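Local coordinates for solute-binding protein Csal_2479 (Chromohalobacter salexigens, PDB 4P1L) that binds D-glucuronate in the periplasm and probably delivers it to the membrane permease of a TRAP transport system for uptake into the cytoplasm, at residues A[122-126]-A[316-321]; A[148-154]-A[217-223]. All coordinates share one frame; numbering follows the deposited sequence. Where two conformers were deposited one is given.

Interaction 1 (A[122-126]-A[316-321])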
ATOM      1  N   ILE A 122     -13.011 -13.013   1.514  1.00 20.83           N
ATOM      2  CA  ILE A 122     -12.435 -12.129   2.519  1.00 17.25           C
ATOM      3  C   ILE A 122     -12.244 -10.717   1.922  1.00 17.52           C
ATOM      4  O   ILE A 122     -12.542  -9.714   2.574  1.00 19.93           O
ATOM      5  CB  ILE A 122     -11.124 -12.715   3.046  1.00 16.89           C
ATOM      6  CG1 ILE A 122     -11.407 -13.931   3.916  1.00 17.56           C
ATOM      7  CG2 ILE A 122     -10.329 -11.680   3.821  1.00 22.19           C
ATOM      8  CD1 ILE A 122     -10.150 -14.678   4.345  1.00 23.11           C
ATOM      9  N   GLY A 123     -11.787 -10.635   0.677  1.00 22.65           N
ATOM     10  CA  GLY A 123     -11.655  -9.335   0.035  1.00 21.05           C
ATOM     11  C   GLY A 123     -12.981  -8.581  -0.017  1.00 22.76           C
ATOM     12  O   GLY A 123     -13.020  -7.343   0.092  1.00 19.45           O
ATOM     13  N   GLU A 124     -14.078  -9.311  -0.184  0.54 23.25           N
ATOM     14  CA  GLU A 124     -15.395  -8.674  -0.256  0.54 22.50           C
ATOM     15  C   GLU A 124     -15.759  -8.018   1.070  0.54 22.56           C
ATOM     16  O   GLU A 124     -16.419  -6.986   1.093  0.54 19.09           O
ATOM     17  CB  GLU A 124     -16.485  -9.675  -0.664  0.54 27.80           C
ATOM     18  CG  GLU A 124     -16.539  -9.984  -2.152  0.54 32.20           C
ATOM     19  CD  GLU A 124     -16.899  -8.765  -3.008  0.54 33.74           C
ATOM     20  OE1 GLU A 124     -17.693  -7.905  -2.562  0.54 31.06           O
ATOM     21  OE2 GLU A 124     -16.367  -8.668  -4.132  0.54 38.80           O
ATOM     22  N   ARG A 125     -15.345  -8.620   2.183  1.00 19.16           N
ATOM     23  CA  ARG A 125     -15.609  -8.012   3.483  1.00 20.88           C
ATOM     24  C   ARG A 125     -14.900  -6.648   3.569  1.00 20.55           C
ATOM     25  O   ARG A 125     -15.388  -5.730   4.224  1.00 21.99           O
ATOM     26  CB  ARG A 125     -15.091  -8.886   4.615  1.00 24.21           C
ATOM     27  CG  ARG A 125     -15.873 -10.127   4.850  1.00 31.06           C
ATOM     28  CD  ARG A 125     -15.328 -10.867   6.058  1.00 28.83           C
ATOM     29  NE  ARG A 125     -15.100 -12.279   5.767  1.00 30.57           N
ATOM     30  CZ  ARG A 125     -14.585 -13.156   6.624  1.00 31.44           C
ATOM     31  NH1 ARG A 125     -14.250 -12.773   7.851  1.00 31.83           N
ATOM     32  NH2 ARG A 125     -14.410 -14.419   6.249  1.00 35.21           N
ATOM     33  N   PHE A 126     -13.714  -6.535   2.981  1.00 18.11           N
ATOM     34  CA  PHE A 126     -13.005  -5.242   2.974  1.00 16.84           C
ATOM     35  C   PHE A 126     -13.710  -4.220   2.081  1.00 18.11           C
ATOM     36  O   PHE A 126     -13.832  -3.034   2.437  1.00 19.45           O
ATOM     37  CB  PHE A 126     -11.542  -5.389   2.562  1.00 16.50           C
ATOM     38  CG  PHE A 126     -10.698  -6.044   3.612  1.00 19.31           C
ATOM     39  CD1 PHE A 126     -10.336  -5.347   4.762  1.00 17.61           C
ATOM     40  CD2 PHE A 126     -10.281  -7.353   3.467  1.00 19.09           C
ATOM     41  CE1 PHE A 126      -9.589  -5.940   5.731  1.00 17.13           C
ATOM     42  CE2 PHE A 126      -9.527  -7.962   4.455  1.00 15.09           C
ATOM     43  CZ  PHE A 126      -9.168  -7.256   5.584  1.00 16.13           C
ATOM     44  N   SER A 316     -12.370 -12.364  14.050  1.00 21.95           N
ATOM     45  CA  SER A 316     -12.574 -13.450  13.102  1.00 20.87           C
ATOM     46  C   SER A 316     -12.036 -13.123  11.704  1.00 23.21           C
ATOM     47  O   SER A 316     -11.667 -14.034  10.939  1.00 22.70           O
ATOM     48  CB  SER A 316     -14.055 -13.874  13.078  1.00 26.87           C
ATOM     49  OG  SER A 316     -14.866 -12.915  12.436  1.00 28.51           O
ATOM     50  N   LEU A 317     -11.955 -11.838  11.371  1.00 19.29           N
ATOM     51  CA  LEU A 317     -11.295 -11.433  10.153  1.00 20.14           C
ATOM     52  C   LEU A 317      -9.783 -11.707  10.248  1.00 18.66           C
ATOM     53  O   LEU A 317      -9.186 -12.216   9.301  1.00 17.92           O
ATOM     54  CB  LEU A 317     -11.571  -9.955   9.868  1.00 20.67           C
ATOM     55  CG  LEU A 317     -11.028  -9.366   8.574  1.00 16.72           C
ATOM     56  CD1 LEU A 317     -11.400 -10.215   7.356  1.00 24.05           C
ATOM     57  CD2 LEU A 317     -11.541  -7.916   8.422  1.00 18.66           C
ATOM     58  N   VAL A 318      -9.182 -11.391  11.392  1.00 18.05           N
ATOM     59  CA  VAL A 318      -7.769 -11.705  11.612  1.00 14.25           C
ATOM     60  C   VAL A 318      -7.508 -13.218  11.485  1.00 16.16           C
ATOM     61  O   VAL A 318      -6.610 -13.649  10.757  1.00 17.41           O
ATOM     62  CB  VAL A 318      -7.288 -11.215  12.986  1.00 14.80           C
ATOM     63  CG1 VAL A 318      -5.830 -11.610  13.206  1.00 16.96           C
ATOM     64  CG2 VAL A 318      -7.468  -9.681  13.126  1.00 16.75           C
ATOM     65  N   THR A 319      -8.311 -14.026  12.185  1.00 18.92           N
ATOM     66  CA  THR A 319      -8.096 -15.470  12.184  1.00 16.14           C
ATOM     67  C   THR A 319      -8.465 -16.105  10.847  1.00 16.47           C
ATOM     68  O   THR A 319      -7.812 -17.070  10.431  1.00 20.30           O
ATOM     69  CB  THR A 319      -8.819 -16.176  13.364  1.00 22.32           C
ATOM     70  OG1 THR A 319     -10.221 -15.984  13.252  1.00 28.26           O
ATOM     71  CG2 THR A 319      -8.378 -15.610  14.677  1.00 24.55           C
ATOM     72  N   ASP A 320      -9.450 -15.544  10.133  1.00 18.51           N
ATOM     73  CA  ASP A 320      -9.802 -16.100   8.830  1.00 19.43           C
ATOM     74  C   ASP A 320      -8.638 -15.901   7.838  1.00 17.02           C
ATOM     75  O   ASP A 320      -8.316 -16.795   7.055  1.00 16.38           O
ATOM     76  CB  ASP A 320     -11.090 -15.499   8.268  1.00 19.66           C
ATOM     77  CG  ASP A 320     -12.365 -16.013   8.976  1.00 21.67           C
ATOM     78  OD1 ASP A 320     -12.300 -17.009   9.732  1.00 22.78           O
ATOM     79  OD2 ASP A 320     -13.437 -15.403   8.762  1.00 21.57           O
ATOM     80  N   ILE A 321      -7.996 -14.733   7.883  1.00 16.37           N
ATOM     81  CA  ILE A 321      -6.872 -14.476   7.005  1.00 16.19           C
ATOM     82  C   ILE A 321      -5.705 -15.405   7.359  1.00 14.89           C
ATOM     83  O   ILE A 321      -5.055 -15.975   6.478  1.00 18.38           O
ATOM     84  CB  ILE A 321      -6.451 -12.999   7.065  1.00 15.57           C
ATOM     85  CG1 ILE A 321      -7.515 -12.136   6.367  1.00 19.96           C
ATOM     86  CG2 ILE A 321      -5.069 -12.810   6.411  1.00 15.03           C
ATOM     87  CD1 ILE A 321      -7.413 -10.636   6.696  1.00 19.75           C
TER
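Leu317 sends its two methyl branches between the side chains of Ile122 and Phe126: CD1 lies 4.0 Å from Ile122 CG2, and CD2 lies 3.8 Å from Phe126 CZ. Leu317 turns its CG away from the backbone N (chi1 -176°), which carries the fork across to helix 121-132. Ile321, one turn further on, completes the apolar centre. Its CG1 packs 3.8 Å from Ile122 CG2, while its CD1 meets the edge of the Phe126 ring in plane, 4.0 Å from CZ. Ile122 CD1 reaches outward over the backbone of Asp320.

At the polar edge, Arg125 slides past Leu317 and forms a salt bridge with Asp320. Arg125 NH1 and NH2 both donate to Asp320 OD2 alone, each at 2.9 Å. The oxygen lies almost in the guanidinium plane, whereas the carboxylate is turned nearly perpendicular to it, 87° away. Glu121 takes the NE side of Arg125, so the guanidinium is held between two acids, which probably restrains its rotation.

The axes of segments 122-126 and 316-321 run roughly antiparallel (148°) and come within 11.5 Å. Helix 111-118 flanks the pair, Ile117 touching Ile122 and Ile321 and Met118 touching Phe126, where the C-terminal helix 315-323 packs on helix 121-132.

Interaction 2 (A[148-154]-A[217-223])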
ATOM      1  N   LEU A 148      12.750  -2.748   5.555  1.00 15.03           N
ATOM      2  CA  LEU A 148      13.503  -1.645   6.147  1.00 12.63           C
ATOM      3  C   LEU A 148      14.710  -1.248   5.330  1.00 15.22           C
ATOM      4  O   LEU A 148      15.503  -2.099   4.909  1.00 19.90           O
ATOM      5  CB  LEU A 148      14.055  -2.022   7.527  1.00 14.62           C
ATOM      6  CG  LEU A 148      13.158  -2.163   8.732  1.00 21.03           C
ATOM      7  CD1 LEU A 148      13.967  -2.756   9.910  1.00 22.40           C
ATOM      8  CD2 LEU A 148      12.564  -0.820   9.108  1.00 27.39           C
ATOM      9  N   TYR A 149      14.891   0.051   5.169  1.00 13.50           N
ATOM     10  CA  TYR A 149      16.162   0.555   4.690  1.00 16.47           C
ATOM     11  C   TYR A 149      16.671   1.707   5.532  1.00 14.38           C
ATOM     12  O   TYR A 149      15.876   2.459   6.083  1.00 14.77           O
ATOM     13  CB  TYR A 149      16.077   0.959   3.226  1.00 17.15           C
ATOM     14  CG  TYR A 149      14.880   1.792   2.807  1.00 14.48           C
ATOM     15  CD1 TYR A 149      14.909   3.188   2.854  1.00 13.93           C
ATOM     16  CD2 TYR A 149      13.750   1.184   2.287  1.00 14.41           C
ATOM     17  CE1 TYR A 149      13.834   3.934   2.392  1.00 15.12           C
ATOM     18  CE2 TYR A 149      12.667   1.927   1.830  1.00 15.31           C
ATOM     19  CZ  TYR A 149      12.699   3.296   1.901  1.00 16.68           C
ATOM     20  OH  TYR A 149      11.609   4.012   1.429  1.00 16.81           O
ATOM     21  N   ASN A 150      17.986   1.831   5.646  1.00 15.55           N
ATOM     22  CA  ASN A 150      18.584   2.846   6.507  1.00 15.71           C
ATOM     23  C   ASN A 150      19.960   3.253   6.014  1.00 22.09           C
ATOM     24  O   ASN A 150      20.511   2.670   5.076  1.00 19.57           O
ATOM     25  CB  ASN A 150      18.630   2.418   7.984  1.00 15.67           C
ATOM     26  CG  ASN A 150      19.760   1.447   8.294  1.00 18.42           C
ATOM     27  OD1 ASN A 150      20.785   1.830   8.840  1.00 20.48           O
ATOM     28  ND2 ASN A 150      19.562   0.190   7.968  1.00 19.85           N
ATOM     29  N   THR A 151      20.478   4.295   6.631  1.00 16.53           N
ATOM     30  CA  THR A 151      21.710   4.915   6.175  1.00 19.09           C
ATOM     31  C   THR A 151      22.957   4.373   6.854  1.00 24.60           C
ATOM     32  O   THR A 151      24.065   4.772   6.485  1.00 22.19           O
ATOM     33  CB  THR A 151      21.689   6.432   6.470  1.00 23.54           C
ATOM     34  OG1 THR A 151      21.576   6.631   7.882  1.00 24.92           O
ATOM     35  CG2 THR A 151      20.554   7.113   5.762  1.00 24.60           C
ATOM     36  N   ASP A 152      22.793   3.507   7.854  1.00 25.42           N
ATOM     37  CA  ASP A 152      23.881   3.207   8.794  1.00 25.02           C
ATOM     38  C   ASP A 152      24.472   1.787   8.738  1.00 24.72           C
ATOM     39  O   ASP A 152      25.690   1.631   8.672  1.00 26.49           O
ATOM     40  CB  ASP A 152      23.442   3.531  10.219  1.00 27.49           C
ATOM     41  CG  ASP A 152      24.599   3.479  11.201  1.00 40.09           C
ATOM     42  OD1 ASP A 152      25.275   4.517  11.373  1.00 44.61           O
ATOM     43  OD2 ASP A 152      24.842   2.396  11.790  1.00 35.20           O
ATOM     44  N   HIS A 153      23.626   0.758   8.759  1.00 18.66           N
ATOM     45  CA  HIS A 153      24.093  -0.630   8.846  1.00 20.81           C
ATOM     46  C   HIS A 153      23.046  -1.636   8.404  1.00 22.99           C
ATOM     47  O   HIS A 153      21.853  -1.336   8.410  1.00 20.23           O
ATOM     48  CB  HIS A 153      24.535  -0.958  10.279  1.00 20.89           C
ATOM     49  CG  HIS A 153      23.462  -0.785  11.313  1.00 19.66           C
ATOM     50  ND1 HIS A 153      23.324   0.366  12.060  1.00 22.97           N
ATOM     51  CD2 HIS A 153      22.488  -1.626  11.742  1.00 20.81           C
ATOM     52  CE1 HIS A 153      22.324   0.222  12.915  1.00 18.96           C
ATOM     53  NE2 HIS A 153      21.798  -0.977  12.739  1.00 21.33           N
ATOM     54  N   PRO A 154      23.485  -2.843   8.035  1.00 25.59           N
ATOM     55  CA  PRO A 154      22.517  -3.896   7.741  1.00 20.47           C
ATOM     56  C   PRO A 154      21.742  -4.237   8.999  1.00 19.28           C
ATOM     57  O   PRO A 154      22.306  -4.256  10.098  1.00 21.30           O
ATOM     58  CB  PRO A 154      23.384  -5.085   7.308  1.00 23.42           C
ATOM     59  CG  PRO A 154      24.732  -4.486   6.963  1.00 27.61           C
ATOM     60  CD  PRO A 154      24.879  -3.285   7.821  1.00 26.57           C
ATOM     61  N   HIS A 217      15.074   7.058  -2.642  1.00 20.20           N
ATOM     62  CA  HIS A 217      15.531   6.837  -1.265  1.00 17.03           C
ATOM     63  C   HIS A 217      16.808   6.041  -1.242  1.00 20.70           C
ATOM     64  O   HIS A 217      17.653   6.269  -0.394  1.00 18.40           O
ATOM     65  CB  HIS A 217      14.462   6.149  -0.409  1.00 22.49           C
ATOM     66  CG  HIS A 217      13.206   6.946  -0.266  1.00 18.80           C
ATOM     67  ND1 HIS A 217      12.073   6.454   0.336  1.00 16.98           N
ATOM     68  CD2 HIS A 217      12.902   8.203  -0.665  1.00 19.11           C
ATOM     69  CE1 HIS A 217      11.121   7.372   0.300  1.00 16.94           C
ATOM     70  NE2 HIS A 217      11.613   8.450  -0.280  1.00 16.31           N
ATOM     71  N   TYR A 218      16.968   5.155  -2.223  1.00 19.13           N
ATOM     72  CA  TYR A 218      18.139   4.286  -2.294  1.00 16.52           C
ATOM     73  C   TYR A 218      19.441   5.067  -2.463  1.00 19.51           C
ATOM     74  O   TYR A 218      20.506   4.557  -2.153  1.00 21.35           O
ATOM     75  CB  TYR A 218      17.981   3.313  -3.454  1.00 24.14           C
ATOM     76  CG  TYR A 218      18.225   3.913  -4.823  1.00 18.08           C
ATOM     77  CD1 TYR A 218      17.228   4.589  -5.495  1.00 24.10           C
ATOM     78  CD2 TYR A 218      19.455   3.752  -5.465  1.00 21.61           C
ATOM     79  CE1 TYR A 218      17.441   5.123  -6.756  1.00 26.93           C
ATOM     80  CE2 TYR A 218      19.675   4.284  -6.726  1.00 28.59           C
ATOM     81  CZ  TYR A 218      18.664   4.956  -7.365  1.00 30.57           C
ATOM     82  OH  TYR A 218      18.870   5.483  -8.609  1.00 29.86           O
ATOM     83  N   GLU A 219      19.354   6.296  -2.950  1.00 19.56           N
ATOM     84  CA  GLU A 219      20.540   7.118  -3.125  1.00 21.47           C
ATOM     85  C   GLU A 219      21.107   7.597  -1.800  1.00 28.36           C
ATOM     86  O   GLU A 219      22.260   8.015  -1.745  1.00 27.07           O
ATOM     87  CB  GLU A 219      20.228   8.336  -3.993  1.00 26.13           C
ATOM     88  CG  GLU A 219      19.797   8.014  -5.409  1.00 28.38           C
ATOM     89  CD  GLU A 219      19.216   9.226  -6.107  1.00 39.92           C
ATOM     90  OE1 GLU A 219      19.426  10.350  -5.602  1.00 45.06           O
ATOM     91  OE2 GLU A 219      18.533   9.056  -7.138  1.00 46.35           O
ATOM     92  N   VAL A 220      20.297   7.586  -0.740  1.00 24.48           N
ATOM     93  CA  VAL A 220      20.755   8.104   0.545  1.00 29.80           C
ATOM     94  C   VAL A 220      20.811   7.000   1.601  1.00 28.08           C
ATOM     95  O   VAL A 220      21.735   6.937   2.413  1.00 41.74           O
ATOM     96  CB  VAL A 220      19.878   9.272   1.026  1.00 36.55           C
ATOM     97  CG1 VAL A 220      20.302   9.714   2.436  1.00 40.74           C
ATOM     98  CG2 VAL A 220      19.964  10.433   0.041  1.00 35.80           C
ATOM     99  N   ALA A 221      19.864   6.080   1.535  1.00 22.33           N
ATOM    100  CA  ALA A 221      19.829   4.961   2.481  1.00 23.25           C
ATOM    101  C   ALA A 221      20.224   3.691   1.726  1.00 17.01           C
ATOM    102  O   ALA A 221      19.386   3.052   1.088  1.00 23.87           O
ATOM    103  CB  ALA A 221      18.467   4.846   3.095  1.00 22.91           C
ATOM    104  N   ASN A 222      21.519   3.359   1.836  0.54 19.06           N
ATOM    105  CA  ASN A 222      22.200   2.339   1.037  0.54 23.17           C
ATOM    106  C   ASN A 222      22.007   0.893   1.512  0.54 21.20           C
ATOM    107  O   ASN A 222      22.387  -0.032   0.798  0.54 22.59           O
ATOM    108  CB  ASN A 222      23.714   2.651   1.005  0.54 24.82           C
ATOM    109  CG  ASN A 222      24.424   2.086  -0.243  0.54 22.56           C
ATOM    110  OD1 ASN A 222      24.027   2.360  -1.375  0.54 18.99           O
ATOM    111  ND2 ASN A 222      25.475   1.308  -0.032  0.54 26.53           N
ATOM    112  N   TYR A 223      21.427   0.701   2.701  1.00 18.33           N
ATOM    113  CA  TYR A 223      21.244  -0.631   3.277  1.00 16.84           C
ATOM    114  C   TYR A 223      19.778  -0.968   3.202  1.00 16.92           C
ATOM    115  O   TYR A 223      18.953  -0.244   3.736  1.00 17.70           O
ATOM    116  CB  TYR A 223      21.665  -0.668   4.740  1.00 15.49           C
ATOM    117  CG  TYR A 223      23.129  -0.320   4.926  1.00 19.02           C
ATOM    118  CD1 TYR A 223      24.120  -1.278   4.758  1.00 19.59           C
ATOM    119  CD2 TYR A 223      23.512   0.980   5.215  1.00 19.65           C
ATOM    120  CE1 TYR A 223      25.456  -0.948   4.915  1.00 20.71           C
ATOM    121  CE2 TYR A 223      24.858   1.321   5.359  1.00 27.94           C
ATOM    122  CZ  TYR A 223      25.819   0.352   5.202  1.00 29.52           C
ATOM    123  OH  TYR A 223      27.154   0.671   5.351  1.00 33.35           O
TER
HETATM  124  O   HOH W   1      17.984  -1.849   6.602  1.00 16.53           O
HETATM  125  O   HOH W   2      27.745  -0.756   8.379  1.00 46.48           O
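Through their backbones Asn150 and Tyr223 form an antiparallel hydrogen-bonded pair, Asn150 N donating to Tyr223 O at 3.0 Å and Tyr223 N to Asn150 O at 3.2 Å. A water bridges Leu148 O and Asn150 ND2, with a weak bond to Tyr223 O.

Among side chains, Tyr149 OH and His217 ND1 hydrogen-bond at 2.7 Å in the imidazole plane, the rings rim to rim with planes 48° apart. Asn150 OD1 receives both Asp152 N and His153 N from one face of its amide, making an Asx turn, while Asn150 ND2 donates to His153 O at 2.8 Å. CG between backbone N and carbonyl carbon (chi1 78°) folds this amide over its turn.

Of the apolar contacts, one face of the Tyr223 ring lies under His153 CA, 3.9 Å above its centre, and Tyr223 CD1 touches Pro154 CD at 3.7 Å. Ala221 CB packs against the edge of the Tyr149 ring.

Tyr149 comes within about 6 Å of bound glucuronate (nearest side-chain atoms), and Tyr149 and His217 within about 4 Å of sugar-binding Asn207 and Tyr190, respectively. Their bond thus probably helps order the pocket's second shell, while the Asn150 amide probably keeps His153 and Pro154 against the Tyr223 ring.

From the N terminus, the chain enters interaction 1 early in helix 121-132, then passes through strand 146-150 into the first half of interaction 2. Some 60 residues later, after helix 209-214, segment 217-223 returns to that strand and closes the inner loop. The outer loop closes only when the C-terminal helix 315-323 meets helix 121-132. The contacts therefore nest without crossing. Interaction 2 ties the entry to strand 223-230 to its neighbour in the four-stranded sheet, close to the sugar; interaction 1 joins two helices at the other side of the chain's centre. Their nearest atoms are about 20 Å apart, so they do not touch.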